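Local coordinates for DUF4442 domain-containing protein (PDB 1YOC) that is of unknown function but adopts the hotdog fold shared with PaaI-type thioesterases, and so may act on acyl thioesters, at residues G103-V108 against V126-D131; E96-A101 against V135-I140; G120-P125 against M142-A147; Q17-I22 against A33-E38. One frame throughout, in Å; residues are numbered along the deposited sequence.

Overall arrangement
Contacts 1, 2 and 3 are three stations in one antiparallel sheet, and contact 4 fastens a helix to one of its outer strands. Contacts 1 and 3 share strand 120-130 but lie about 24 Å apart between centres; contacts 2 and 3 share strand 133-146. In each sheet contact one face is largely apolar and turned to helix 63-81, while the other carries mixed chemistry: a cation-pi stack in contact 1, a salt bridge in contact 2, an amide beside a tyrosine edge in contact 3. Contact 4 is the buried one, the other three only partly so, and relies on aromatic packing and one bridging water instead of strand pairing. Contact 2 alone reaches the second subunit.

Contact 1 (G103-V108 against V126-D131); sequences GDVRAV and VVAYVD
Arg106 and Tyr129 form a hydrogen-bonded pair in the antiparallel hairpin of strands 105-110 and 120-130, and their side chains add a flat stack to the backbone pairing. Arg106 N reaches Tyr129 O at 2.9 Å, and the return bond from Tyr129 N to Arg106 O is equally straight, both at 162°. CG of Arg106 stands anti to the backbone N (chi1 -176°); the chain bends further out, at chi3. The guanidinium lies nearly parallel to the ring, with planes 11° apart and NH2 placed 3.8 Å from CD2, over one face and toward its rim. With Arg106 CZ 4.5 Å from the Tyr129 ring centroid, the cation-pi interaction is off-centre. A salt bridge from NH1 to Asp132 gives the same guanidinium a second anchor.

On the opposite face the strands come closest, and the side chains are apolar. Ala107 and Ala128 bring their CA atoms to 4.1 Å, and Val105 CG1 rests 3.9 Å from Ala128 CB, while Ala107 CB meets Val126 CG1. Toward Gly103 the pairing gives way to water. One water donates to Asp104 O at 2.6 Å and accepts from Asp131 N; a second joins Asp104 O to Tyr129 O. Here Gly103 N is buried against Val130 CG1, at 3.5 Å, without a polar partner.

Strand 43-48 flanks this hairpin beyond residues 105-108 and strand 133-146 beyond residues 126-130, while Val105, Ala107 and Val126 pack on Leu66, Ala69, Ala70 and Ala74 of helix 63-81, the helix round which the hotdog sheet wraps.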
loop_
_atom_site.group_PDB
_atom_site.type_symbol
_atom_site.label_atom_id
_atom_site.label_comp_id
_atom_site.label_asym_id
_atom_site.label_seq_id
_atom_site.Cartn_x
_atom_site.Cartn_y
_atom_site.Cartn_z
ATOM N N GLY B 103 -14.268 9.436 -4.481
ATOM C CA GLY B 103 -14.505 10.537 -3.555
ATOM C C GLY B 103 -13.826 10.251 -2.229
ATOM O O GLY B 103 -12.974 9.354 -2.171
ATOM N N ASP B 104 -14.166 11.009 -1.186
ATOM C CA ASP B 104 -13.566 10.800 0.127
ATOM C C ASP B 104 -13.856 9.393 0.615
ATOM O O ASP B 104 -14.942 8.871 0.422
ATOM C CB ASP B 104 -14.081 11.822 1.155
ATOM C CG ASP B 104 -13.802 13.272 0.734
ATOM O OD1 ASP B 104 -12.832 13.565 -0.019
ATOM O OD2 ASP B 104 -14.574 14.139 1.174
ATOM N N VAL B 105 -12.853 8.814 1.252
ATOM C CA VAL B 105 -12.893 7.443 1.742
ATOM C C VAL B 105 -13.088 7.282 3.247
ATOM O O VAL B 105 -12.588 8.091 4.040
ATOM C CB VAL B 105 -11.549 6.735 1.342
ATOM C CG1 VAL B 105 -11.594 5.279 1.729
ATOM C CG2 VAL B 105 -11.355 6.832 -0.187
ATOM N N ARG B 106 -13.848 6.253 3.621
ATOM C CA ARG B 106 -14.087 5.905 5.028
ATOM C C ARG B 106 -13.664 4.420 5.135
ATOM O O ARG B 106 -14.148 3.584 4.379
ATOM C CB ARG B 106 -15.588 6.050 5.354
ATOM C CG ARG B 106 -16.018 5.809 6.830
ATOM C CD ARG B 106 -17.577 6.105 7.017
ATOM N NE ARG B 106 -18.419 4.885 6.919
ATOM C CZ ARG B 106 -19.206 4.578 5.879
ATOM N NH1 ARG B 106 -19.274 5.390 4.829
ATOM N NH2 ARG B 106 -19.932 3.460 5.876
ATOM N N ALA B 107 -12.750 4.100 6.046
ATOM C CA ALA B 107 -12.324 2.717 6.188
ATOM C C ALA B 107 -12.713 2.240 7.565
ATOM O O ALA B 107 -12.446 2.910 8.558
ATOM C CB ALA B 107 -10.782 2.614 5.971
ATOM N N VAL B 108 -13.324 1.058 7.628
ATOM C CA VAL B 108 -13.793 0.513 8.883
ATOM C C VAL B 108 -13.120 -0.806 9.202
ATOM O O VAL B 108 -13.092 -1.720 8.368
ATOM C CB VAL B 108 -15.338 0.290 8.813
ATOM C CG1 VAL B 108 -15.824 -0.381 10.106
ATOM C CG2 VAL B 108 -16.077 1.637 8.543
ATOM N N VAL B 126 -10.931 -5.142 7.076
ATOM C CA VAL B 126 -11.163 -3.724 6.827
ATOM C C VAL B 126 -11.988 -3.604 5.542
ATOM O O VAL B 126 -11.740 -4.313 4.556
ATOM C CB VAL B 126 -9.841 -2.931 6.573
ATOM C CG1 VAL B 126 -10.166 -1.457 6.337
ATOM C CG2 VAL B 126 -8.870 -3.053 7.794
ATOM N N VAL B 127 -12.979 -2.723 5.556
ATOM C CA VAL B 127 -13.725 -2.444 4.335
ATOM C C VAL B 127 -13.657 -0.924 4.132
ATOM O O VAL B 127 -13.811 -0.156 5.085
ATOM C CB VAL B 127 -15.189 -2.915 4.431
ATOM C CG1 VAL B 127 -15.934 -2.591 3.129
ATOM C CG2 VAL B 127 -15.201 -4.452 4.629
ATOM N N ALA B 128 -13.363 -0.489 2.904
ATOM C CA ALA B 128 -13.326 0.943 2.642
ATOM C C ALA B 128 -14.517 1.264 1.750
ATOM O O ALA B 128 -14.876 0.484 0.864
ATOM C CB ALA B 128 -11.989 1.387 1.956
ATOM N N TYR B 129 -15.084 2.432 2.030
ATOM C CA TYR B 129 -16.264 2.958 1.359
ATOM C C TYR B 129 -16.064 4.355 0.787
ATOM O O TYR B 129 -15.262 5.161 1.312
ATOM C CB TYR B 129 -17.409 3.120 2.373
ATOM C CG TYR B 129 -17.812 1.889 3.122
ATOM C CD1 TYR B 129 -18.880 1.098 2.678
ATOM C CD2 TYR B 129 -17.112 1.484 4.274
ATOM C CE1 TYR B 129 -19.249 -0.070 3.347
ATOM C CE2 TYR B 129 -17.473 0.304 4.959
ATOM C CZ TYR B 129 -18.545 -0.465 4.486
ATOM O OH TYR B 129 -18.938 -1.624 5.160
ATOM N N VAL B 130 -16.852 4.642 -0.253
ATOM C CA VAL B 130 -16.951 5.962 -0.819
ATOM C C VAL B 130 -18.477 6.175 -0.947
ATOM O O VAL B 130 -19.178 5.344 -1.543
ATOM C CB VAL B 130 -16.253 6.133 -2.217
ATOM C CG1 VAL B 130 -16.693 7.461 -2.828
ATOM C CG2 VAL B 130 -14.717 6.170 -2.046
ATOM N N ASP B 131 -18.983 7.269 -0.377
ATOM C CA ASP B 131 -20.429 7.550 -0.406
ATOM C C ASP B 131 -21.218 6.315 0.073
ATOM O O ASP B 131 -22.192 5.887 -0.545
ATOM C CB ASP B 131 -20.852 7.966 -1.831
ATOM C CG ASP B 131 -22.300 8.507 -1.904
ATOM O OD1 ASP B 131 -22.761 9.141 -0.940
ATOM O OD2 ASP B 131 -22.964 8.310 -2.944
HETATM O O HOH W 1 -17.347 9.754 0.012
HETATM O O HOH W 2 -16.628 7.836 2.526
#

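Contact 2 (E96-A101 against V135-I140); sequences EYLAKA and VFRAEI. With GOL (glycerol), chain C.
CG of Glu96 and CG of Arg137 both stand anti to their own carbonyl carbons (chi1 -75° and -67°), each beside its own backbone N, and the antiparallel pairing of strands 86-97 and 133-146 in the hotdog sheet puts both side chains on one face. Glu96 then runs extended while Arg137 bends at chi3, and a salt bridge closes between Arg137 NH2 and Glu96 OE1 at 3.0 Å. The bond is almost straight, 177° at the hydrogen, and OE1 sits in the guanidinium plane, yet NH2 approaches from above the carboxylate plane. A glycerol, probably from the crystallisation liquor, extends this polar patch: Arg137 NE donates to its O1 at 3.0 Å. Leu98 crosses Arg137 at about a right angle, its CD2 over one guanidinium face and 3.4 Å from Arg137 NH1.

On the other face Tyr97 and Phe136 lie side by side, pointing the same way, with Tyr97 CD1 beside the Phe136 ring edge, 3.8 Å from Phe136 CD1. Phe136 also packs on Ala70 of helix 63-81. Strand 86-97 is outermost in its chain, but Glu96 pairs with a strand of the second subunit, so the sheet continues across the dimer. Val135 and Phe136 form a classic beta bulge opposite Ala128. At the bulge Val135 O takes two donors from the same face of its carbonyl plane, Leu98 N at 2.9 Å and Ala99 N at 3.2 Å.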
loop_
_atom_site.group_PDB
_atom_site.type_symbol
_atom_site.label_atom_id
_atom_site.label_comp_id
_atom_site.label_asym_id
_atom_site.label_seq_id
_atom_site.Cartn_x
_atom_site.Cartn_y
_atom_site.Cartn_z
ATOM N N GLU B 96 -8.666 -6.777 -2.026
ATOM C CA GLU B 96 -9.411 -6.903 -3.289
ATOM C C GLU B 96 -9.979 -5.535 -3.638
ATOM O O GLU B 96 -10.511 -4.806 -2.767
ATOM C CB GLU B 96 -10.560 -7.921 -3.161
ATOM C CG GLU B 96 -9.990 -9.364 -3.172
ATOM C CD GLU B 96 -11.080 -10.386 -2.978
ATOM O OE1 GLU B 96 -11.453 -10.655 -1.827
ATOM O OE2 GLU B 96 -11.577 -10.890 -3.994
ATOM N N TYR B 97 -9.854 -5.181 -4.909
ATOM C CA TYR B 97 -10.314 -3.893 -5.386
ATOM C C TYR B 97 -11.699 -4.090 -5.959
ATOM O O TYR B 97 -11.862 -4.694 -7.017
ATOM C CB TYR B 97 -9.328 -3.371 -6.432
ATOM C CG TYR B 97 -7.931 -3.301 -5.847
ATOM C CD1 TYR B 97 -7.675 -2.513 -4.717
ATOM C CD2 TYR B 97 -6.855 -4.007 -6.428
ATOM C CE1 TYR B 97 -6.373 -2.417 -4.168
ATOM C CE2 TYR B 97 -5.550 -3.912 -5.877
ATOM C CZ TYR B 97 -5.328 -3.115 -4.764
ATOM O OH TYR B 97 -4.055 -2.995 -4.228
ATOM N N LEU B 98 -12.699 -3.580 -5.249
ATOM C CA LEU B 98 -14.080 -3.807 -5.668
ATOM C C LEU B 98 -14.683 -2.836 -6.670
ATOM O O LEU B 98 -15.525 -3.238 -7.493
ATOM C CB LEU B 98 -15.003 -3.821 -4.439
ATOM C CG LEU B 98 -14.497 -4.677 -3.251
ATOM C CD1 LEU B 98 -15.580 -4.685 -2.190
ATOM C CD2 LEU B 98 -14.136 -6.101 -3.701
ATOM N N ALA B 99 -14.313 -1.569 -6.565
ATOM C CA ALA B 99 -14.869 -0.532 -7.436
ATOM C C ALA B 99 -13.897 0.637 -7.423
ATOM O O ALA B 99 -13.047 0.718 -6.549
ATOM C CB ALA B 99 -16.249 -0.074 -6.876
ATOM N N LYS B 100 -14.011 1.534 -8.385
ATOM C CA LYS B 100 -13.162 2.730 -8.374
ATOM C C LYS B 100 -13.602 3.589 -7.196
ATOM O O LYS B 100 -14.786 3.680 -6.891
ATOM C CB LYS B 100 -13.319 3.540 -9.673
ATOM C CG LYS B 100 -13.005 2.722 -10.940
ATOM C CD LYS B 100 -11.924 1.657 -10.664
ATOM C CE LYS B 100 -11.552 0.873 -11.924
ATOM N NZ LYS B 100 -10.908 1.783 -12.894
ATOM N N ALA B 101 -12.650 4.262 -6.559
ATOM C CA ALA B 101 -12.938 5.100 -5.389
ATOM C C ALA B 101 -12.931 6.533 -5.894
ATOM O O ALA B 101 -11.868 7.138 -6.130
ATOM C CB ALA B 101 -11.875 4.892 -4.334
ATOM N N VAL B 135 -15.820 -0.188 -1.753
ATOM C CA VAL B 135 -14.979 -0.083 -2.927
ATOM C C VAL B 135 -13.679 -0.894 -2.774
ATOM O O VAL B 135 -12.953 -1.087 -3.746
ATOM C CB VAL B 135 -14.566 1.394 -3.196
ATOM C CG1 VAL B 135 -15.793 2.288 -3.398
ATOM C CG2 VAL B 135 -13.671 1.921 -2.056
ATOM N N PHE B 136 -13.432 -1.410 -1.574
ATOM C CA PHE B 136 -12.165 -2.089 -1.264
ATOM C C PHE B 136 -12.292 -2.913 0.007
ATOM O O PHE B 136 -12.996 -2.507 0.946
ATOM C CB PHE B 136 -11.117 -0.997 -1.057
ATOM C CG PHE B 136 -9.822 -1.455 -0.400
ATOM C CD1 PHE B 136 -8.718 -1.829 -1.171
ATOM C CD2 PHE B 136 -9.686 -1.396 0.993
ATOM C CE1 PHE B 136 -7.468 -2.126 -0.557
ATOM C CE2 PHE B 136 -8.452 -1.694 1.619
ATOM C CZ PHE B 136 -7.340 -2.053 0.824
ATOM N N ARG B 137 -11.601 -4.059 0.033
ATOM C CA ARG B 137 -11.579 -4.912 1.242
ATOM C C ARG B 137 -10.145 -5.371 1.475
ATOM O O ARG B 137 -9.408 -5.605 0.524
ATOM C CB ARG B 137 -12.373 -6.220 1.079
ATOM C CG ARG B 137 -13.861 -6.158 0.923
ATOM C CD ARG B 137 -14.435 -7.626 1.041
ATOM N NE ARG B 137 -13.989 -8.498 -0.047
ATOM C CZ ARG B 137 -14.651 -8.674 -1.195
ATOM N NH1 ARG B 137 -15.807 -8.060 -1.420
ATOM N NH2 ARG B 137 -14.132 -9.421 -2.159
ATOM N N ALA B 138 -9.779 -5.524 2.745
ATOM C CA ALA B 138 -8.467 -6.049 3.093
ATOM C C ALA B 138 -8.594 -6.929 4.340
ATOM O O ALA B 138 -9.559 -6.811 5.126
ATOM C CB ALA B 138 -7.502 -4.931 3.397
ATOM N N GLU B 139 -7.621 -7.821 4.489
ATOM C CA GLU B 139 -7.485 -8.635 5.694
ATOM C C GLU B 139 -5.989 -8.503 6.004
ATOM O O GLU B 139 -5.174 -8.796 5.158
ATOM C CB GLU B 139 -7.873 -10.084 5.416
ATOM C CG GLU B 139 -9.388 -10.303 5.509
ATOM C CD GLU B 139 -9.801 -11.710 5.064
ATOM O OE1 GLU B 139 -8.908 -12.587 4.921
ATOM O OE2 GLU B 139 -11.014 -11.915 4.874
ATOM N N ILE B 140 -5.643 -7.985 7.183
ATOM C CA ILE B 140 -4.257 -7.814 7.579
ATOM C C ILE B 140 -4.008 -8.789 8.740
ATOM O O ILE B 140 -4.682 -8.750 9.761
ATOM C CB ILE B 140 -4.003 -6.372 8.015
ATOM C CG1 ILE B 140 -4.249 -5.430 6.823
ATOM C CG2 ILE B 140 -2.541 -6.244 8.540
ATOM C CD1 ILE B 140 -4.263 -3.911 7.197
HETATM C C1 GOL C . -10.391 -9.838 1.903
HETATM O O1 GOL C . -11.719 -9.916 1.378
HETATM C C2 GOL C . -9.353 -10.341 0.884
HETATM O O2 GOL C . -9.789 -8.982 0.800
HETATM C C3 GOL C . -9.334 -11.720 0.205
HETATM O O3 GOL C . -8.946 -12.769 1.107
#

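Contact 3 (G120-P125 against M142-A147); sequences GNLVVP and MYVSQA
The Tyr143 ring meets Asn121 at its edge: Asn121 ND2 lies in the ring plane, 3.4 Å from Tyr143 CD1, and the amide is turned 62° against the ring. Neither face of the ring carries this contact; the backbone of Gly120 approaches it only obliquely, past CD1 and CE1. CG of Tyr143 is anti to the backbone N (chi1 -178°), which sets CG beside the carbonyl carbon; the ring itself lies next to Gly120 and Asn121 of the neighbouring strand. Both Asn121 and Tyr143 belong to a non-hydrogen-bonded pair of the hairpin between strands 120-130 and 133-146.

The pairs before and after it carry the backbone bonds. Gly120 N and Val144 O are 2.6 Å apart, a short and nearly straight bond. In return Val144 N reaches Gly120 O at 2.7 Å, from above the carbonyl plane. Leu122 and Met142 exchange the other two bonds, with Leu122 N to Met142 O at 2.9 Å. Gly120 adopts backbone angles at which a CB would be jammed against the preceding carbonyl oxygen, so a residue without a side chain fits this start of the strand.

The other face is apolar. Leu122 CD1 touches Val144 CG2 at 3.7 Å, and Met142 CG lies 4.0 Å from Val124 CG2. Val124 and Met142 both reach Thr78 of helix 63-81, and Trp116 packs on Leu122 and Val124.

The chemistry is thus two-sided: backbone bonds fix the register, the buried apolar side chains pack toward helix 63-81 and the Trp116 loop, and the Asn121 amide and Tyr143 ring adjoin on the exposed face by van der Waals contact.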
loop_
_atom_site.group_PDB
_atom_site.type_symbol
_atom_site.label_atom_id
_atom_site.label_comp_id
_atom_site.label_asym_id
_atom_site.label_seq_id
_atom_site.Cartn_x
_atom_site.Cartn_y
_atom_site.Cartn_z
ATOM N N GLY B 120 -0.550 -15.417 18.587
ATOM C CA GLY B 120 -0.557 -16.094 17.297
ATOM C C GLY B 120 -1.065 -15.106 16.234
ATOM O O GLY B 120 -1.046 -13.890 16.446
ATOM N N ASN B 121 -1.552 -15.633 15.117
ATOM C CA ASN B 121 -2.044 -14.803 14.025
ATOM C C ASN B 121 -3.473 -14.386 14.213
ATOM O O ASN B 121 -4.332 -15.227 14.451
ATOM C CB ASN B 121 -1.922 -15.579 12.707
ATOM C CG ASN B 121 -0.484 -15.793 12.325
ATOM O OD1 ASN B 121 -0.022 -16.932 12.083
ATOM N ND2 ASN B 121 0.250 -14.708 12.295
ATOM N N LEU B 122 -3.722 -13.094 14.128
ATOM C CA LEU B 122 -5.093 -12.568 14.220
ATOM C C LEU B 122 -5.292 -11.889 12.864
ATOM O O LEU B 122 -4.420 -11.115 12.415
ATOM C CB LEU B 122 -5.229 -11.517 15.337
ATOM C CG LEU B 122 -4.763 -11.918 16.746
ATOM C CD1 LEU B 122 -5.157 -10.790 17.772
ATOM C CD2 LEU B 122 -5.396 -13.244 17.132
ATOM N N VAL B 123 -6.416 -12.170 12.213
ATOM C CA VAL B 123 -6.694 -11.598 10.895
ATOM C C VAL B 123 -7.703 -10.468 11.046
ATOM O O VAL B 123 -8.868 -10.680 11.358
ATOM C CB VAL B 123 -7.210 -12.712 9.917
ATOM C CG1 VAL B 123 -7.358 -12.154 8.499
ATOM C CG2 VAL B 123 -6.240 -13.916 9.956
ATOM N N VAL B 124 -7.231 -9.246 10.831
ATOM C CA VAL B 124 -8.078 -8.070 10.983
ATOM C C VAL B 124 -8.730 -7.640 9.660
ATOM O O VAL B 124 -8.050 -7.374 8.656
ATOM C CB VAL B 124 -7.253 -6.909 11.509
ATOM C CG1 VAL B 124 -8.150 -5.697 11.705
ATOM C CG2 VAL B 124 -6.532 -7.339 12.792
ATOM N N PRO B 125 -10.066 -7.545 9.640
ATOM C CA PRO B 125 -10.762 -7.140 8.412
ATOM C C PRO B 125 -10.949 -5.629 8.306
ATOM O O PRO B 125 -11.109 -4.920 9.313
ATOM C CB PRO B 125 -12.128 -7.847 8.540
ATOM C CG PRO B 125 -12.409 -7.680 10.029
ATOM C CD PRO B 125 -11.010 -7.987 10.682
ATOM N N MET B 142 -1.948 -10.021 11.693
ATOM C CA MET B 142 -1.068 -9.526 12.733
ATOM C C MET B 142 -0.522 -10.715 13.510
ATOM O O MET B 142 -1.297 -11.598 13.924
ATOM C CB MET B 142 -1.856 -8.662 13.724
ATOM C CG MET B 142 -2.583 -7.501 13.090
ATOM S SD MET B 142 -1.412 -6.382 12.229
ATOM C CE MET B 142 -2.495 -4.995 11.878
ATOM N N TYR B 143 0.802 -10.779 13.687
ATOM C CA TYR B 143 1.355 -11.866 14.507
ATOM C C TYR B 143 1.486 -11.279 15.926
ATOM O O TYR B 143 2.196 -10.286 16.137
ATOM C CB TYR B 143 2.729 -12.322 14.052
ATOM C CG TYR B 143 3.196 -13.480 14.919
ATOM C CD1 TYR B 143 2.606 -14.729 14.794
ATOM C CD2 TYR B 143 4.203 -13.317 15.884
ATOM C CE1 TYR B 143 3.019 -15.815 15.609
ATOM C CE2 TYR B 143 4.607 -14.393 16.707
ATOM C CZ TYR B 143 4.009 -15.639 16.548
ATOM O OH TYR B 143 4.430 -16.778 17.265
ATOM N N VAL B 144 0.788 -11.889 16.881
ATOM C CA VAL B 144 0.749 -11.365 18.237
ATOM C C VAL B 144 1.464 -12.333 19.140
ATOM O O VAL B 144 1.241 -13.533 19.071
ATOM C CB VAL B 144 -0.728 -11.198 18.719
ATOM C CG1 VAL B 144 -0.769 -10.725 20.193
ATOM C CG2 VAL B 144 -1.461 -10.210 17.809
ATOM N N SER B 145 2.333 -11.801 19.983
ATOM C CA SER B 145 3.079 -12.653 20.899
ATOM C C SER B 145 3.228 -12.023 22.295
ATOM O O SER B 145 3.264 -10.797 22.430
ATOM C CB SER B 145 4.458 -12.918 20.309
ATOM O OG SER B 145 5.182 -11.701 20.194
ATOM N N GLN B 146 3.271 -12.874 23.330
ATOM C CA GLN B 146 3.485 -12.387 24.693
ATOM C C GLN B 146 4.943 -12.001 24.584
ATOM O O GLN B 146 5.798 -12.850 24.315
ATOM C CB GLN B 146 3.343 -13.499 25.735
ATOM C CG GLN B 146 3.467 -13.021 27.220
ATOM C CD GLN B 146 4.908 -13.058 27.813
ATOM O OE1 GLN B 146 5.073 -13.142 29.042
ATOM N NE2 GLN B 146 5.938 -12.985 26.951
ATOM N N ALA B 147 5.234 -10.726 24.782
ATOM C CA ALA B 147 6.605 -10.269 24.649
ATOM C C ALA B 147 6.784 -8.872 25.229
ATOM O O ALA B 147 7.761 -8.690 25.994
ATOM C CB ALA B 147 7.012 -10.286 23.166
ATOM O OXT ALA B 147 5.962 -7.985 24.895
#

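Contact 4 (Q17-I22 against A33-E38)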
loop_
_atom_site.group_PDB
_atom_site.type_symbol
_atom_site.label_atom_id
_atom_site.label_comp_id
_atom_site.label_asym_id
_atom_site.label_seq_id
_atom_site.Cartn_x
_atom_site.Cartn_y
_atom_site.Cartn_z
ATOM N N GLN B 17 -4.137 19.464 14.309
ATOM C CA GLN B 17 -3.137 18.985 15.264
ATOM C C GLN B 17 -2.888 17.493 15.003
ATOM O O GLN B 17 -1.759 17.025 15.092
ATOM C CB GLN B 17 -3.596 19.177 16.717
ATOM C CG GLN B 17 -3.818 20.661 17.168
ATOM C CD GLN B 17 -5.252 21.190 16.909
ATOM O OE1 GLN B 17 -5.655 22.230 17.454
ATOM N NE2 GLN B 17 -6.015 20.480 16.080
ATOM N N PHE B 18 -3.951 16.736 14.737
ATOM C CA PHE B 18 -3.771 15.295 14.471
ATOM C C PHE B 18 -2.906 15.150 13.227
ATOM O O PHE B 18 -1.983 14.320 13.188
ATOM C CB PHE B 18 -5.128 14.614 14.239
ATOM C CG PHE B 18 -5.018 13.176 13.873
ATOM C CD1 PHE B 18 -4.933 12.187 14.875
ATOM C CD2 PHE B 18 -4.911 12.804 12.540
ATOM C CE1 PHE B 18 -4.735 10.854 14.560
ATOM C CE2 PHE B 18 -4.703 11.454 12.183
ATOM C CZ PHE B 18 -4.610 10.462 13.208
ATOM N N SER B 19 -3.187 15.966 12.209
ATOM C CA SER B 19 -2.425 15.898 10.972
ATOM C C SER B 19 -0.947 16.173 11.189
ATOM O O SER B 19 -0.089 15.504 10.586
ATOM C CB SER B 19 -2.987 16.868 9.925
ATOM O OG SER B 19 -4.255 16.424 9.439
ATOM N N ALA B 20 -0.636 17.138 12.045
ATOM C CA ALA B 20 0.786 17.470 12.293
ATOM C C ALA B 20 1.452 16.390 13.118
ATOM O O ALA B 20 2.656 16.062 12.934
ATOM C CB ALA B 20 0.909 18.820 13.016
ATOM N N MET B 21 0.691 15.813 14.038
ATOM C CA MET B 21 1.276 14.772 14.856
ATOM C C MET B 21 1.597 13.554 13.971
ATOM O O MET B 21 2.705 12.997 14.013
ATOM C CB MET B 21 0.316 14.380 15.999
ATOM C CG MET B 21 0.780 13.205 16.878
ATOM S SD MET B 21 0.571 11.529 16.106
ATOM C CE MET B 21 -1.310 11.398 16.046
ATOM N N ILE B 22 0.662 13.142 13.132
ATOM C CA ILE B 22 0.958 11.929 12.375
ATOM C C ILE B 22 2.110 12.158 11.382
ATOM O O ILE B 22 2.915 11.275 11.155
ATOM C CB ILE B 22 -0.358 11.374 11.743
ATOM C CG1 ILE B 22 -0.246 9.849 11.574
ATOM C CG2 ILE B 22 -0.659 12.088 10.500
ATOM C CD1 ILE B 22 -1.549 9.150 11.222
ATOM N N ALA B 33 -3.193 12.012 4.472
ATOM C CA ALA B 33 -3.857 13.029 5.339
ATOM C C ALA B 33 -5.108 12.462 5.997
ATOM O O ALA B 33 -6.205 12.980 5.856
ATOM C CB ALA B 33 -4.221 14.268 4.484
ATOM N N PRO B 34 -4.952 11.383 6.768
ATOM C CA PRO B 34 -6.102 10.749 7.418
ATOM C C PRO B 34 -6.576 11.383 8.731
ATOM O O PRO B 34 -5.884 12.228 9.319
ATOM C CB PRO B 34 -5.578 9.330 7.651
ATOM C CG PRO B 34 -4.110 9.628 8.118
ATOM C CD PRO B 34 -3.674 10.828 7.273
ATOM N N GLN B 35 -7.775 10.984 9.156
ATOM C CA GLN B 35 -8.315 11.416 10.451
ATOM C C GLN B 35 -9.023 10.186 11.006
ATOM O O GLN B 35 -9.474 9.308 10.237
ATOM C CB GLN B 35 -9.357 12.533 10.272
ATOM C CG GLN B 35 -8.798 13.824 9.680
ATOM C CD GLN B 35 -7.880 14.531 10.676
ATOM O OE1 GLN B 35 -7.979 14.327 11.893
ATOM N NE2 GLN B 35 -6.992 15.360 10.164
ATOM N N PHE B 36 -9.098 10.072 12.315
ATOM C CA PHE B 36 -9.867 8.968 12.892
ATOM C C PHE B 36 -11.262 9.509 13.214
ATOM O O PHE B 36 -11.399 10.650 13.729
ATOM C CB PHE B 36 -9.273 8.494 14.216
ATOM C CG PHE B 36 -8.229 7.435 14.057
ATOM C CD1 PHE B 36 -8.563 6.076 14.118
ATOM C CD2 PHE B 36 -6.907 7.786 13.817
ATOM C CE1 PHE B 36 -7.562 5.092 13.933
ATOM C CE2 PHE B 36 -5.935 6.833 13.641
ATOM C CZ PHE B 36 -6.257 5.472 13.696
ATOM N N VAL B 37 -12.281 8.695 12.919
ATOM C CA VAL B 37 -13.677 9.020 13.247
ATOM C C VAL B 37 -13.904 8.348 14.603
ATOM O O VAL B 37 -14.532 8.915 15.519
ATOM C CB VAL B 37 -14.678 8.402 12.243
ATOM C CG1 VAL B 37 -16.142 8.639 12.727
ATOM C CG2 VAL B 37 -14.465 9.002 10.896
ATOM N N GLU B 38 -13.400 7.126 14.742
ATOM C CA GLU B 38 -13.543 6.420 16.011
ATOM C C GLU B 38 -12.397 5.461 16.254
ATOM O O GLU B 38 -11.880 4.849 15.322
ATOM C CB GLU B 38 -14.850 5.626 16.068
ATOM C CG GLU B 38 -15.142 5.169 17.495
ATOM C CD GLU B 38 -16.494 4.450 17.650
ATOM O OE1 GLU B 38 -17.370 4.607 16.766
ATOM O OE2 GLU B 38 -16.669 3.738 18.665
HETATM O O HOH W 3 -3.863 13.982 8.510
#
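Helix 15-25 is packed against the beginning of strand 35-40, an outer strand of the hotdog sheet within this chain, and Phe18 fills the seam between them by touching Pro34, Gln35 and Phe36. CG of Phe18 is anti to the backbone N (chi1 176°), and the ring reaches in toward the strand. Its tip, CZ, lies in the plane of the Phe36 ring at that ring's edge, 3.6 Å from CD2. The two rings are strongly inclined, planes 77° apart and centroids separated by 5.9 Å, an oblique pair.

Two oxygens also approach Phe18. Pro34 O lies at the ring edge, near its plane, 3.2 Å from Phe18 CE2, while Gln35 OE1 comes obliquely to 3.5 Å from Phe18 CD2. A bend at chi2 turns CD of Gln35 back toward the helix, and the Gln35 and Phe18 side chains run antiparallel past one another. One turn further along the helix, Ile22 CD1 rests 4.1 Å from Pro34 CG. At the polar margin a water lies 2.6 Å from Ser19 OG and donates to Pro34 O at 2.8 Å. Both Ser19 OG and Gln35 NE2 also hydrogen-bond to Pro15 O, at the start of the same helix. Met7 of helix 2-13 touches both phenyl rings, and Leu72 and Thr76 of helix 63-81 pack on Phe36.

The Pro34 carbonyl oxygen therefore faces two partners, a water that donates to it and the weakly positive C-H rim of Phe18, so a polar group beside the aromatic core is satisfied while the helix is held largely by apolar packing.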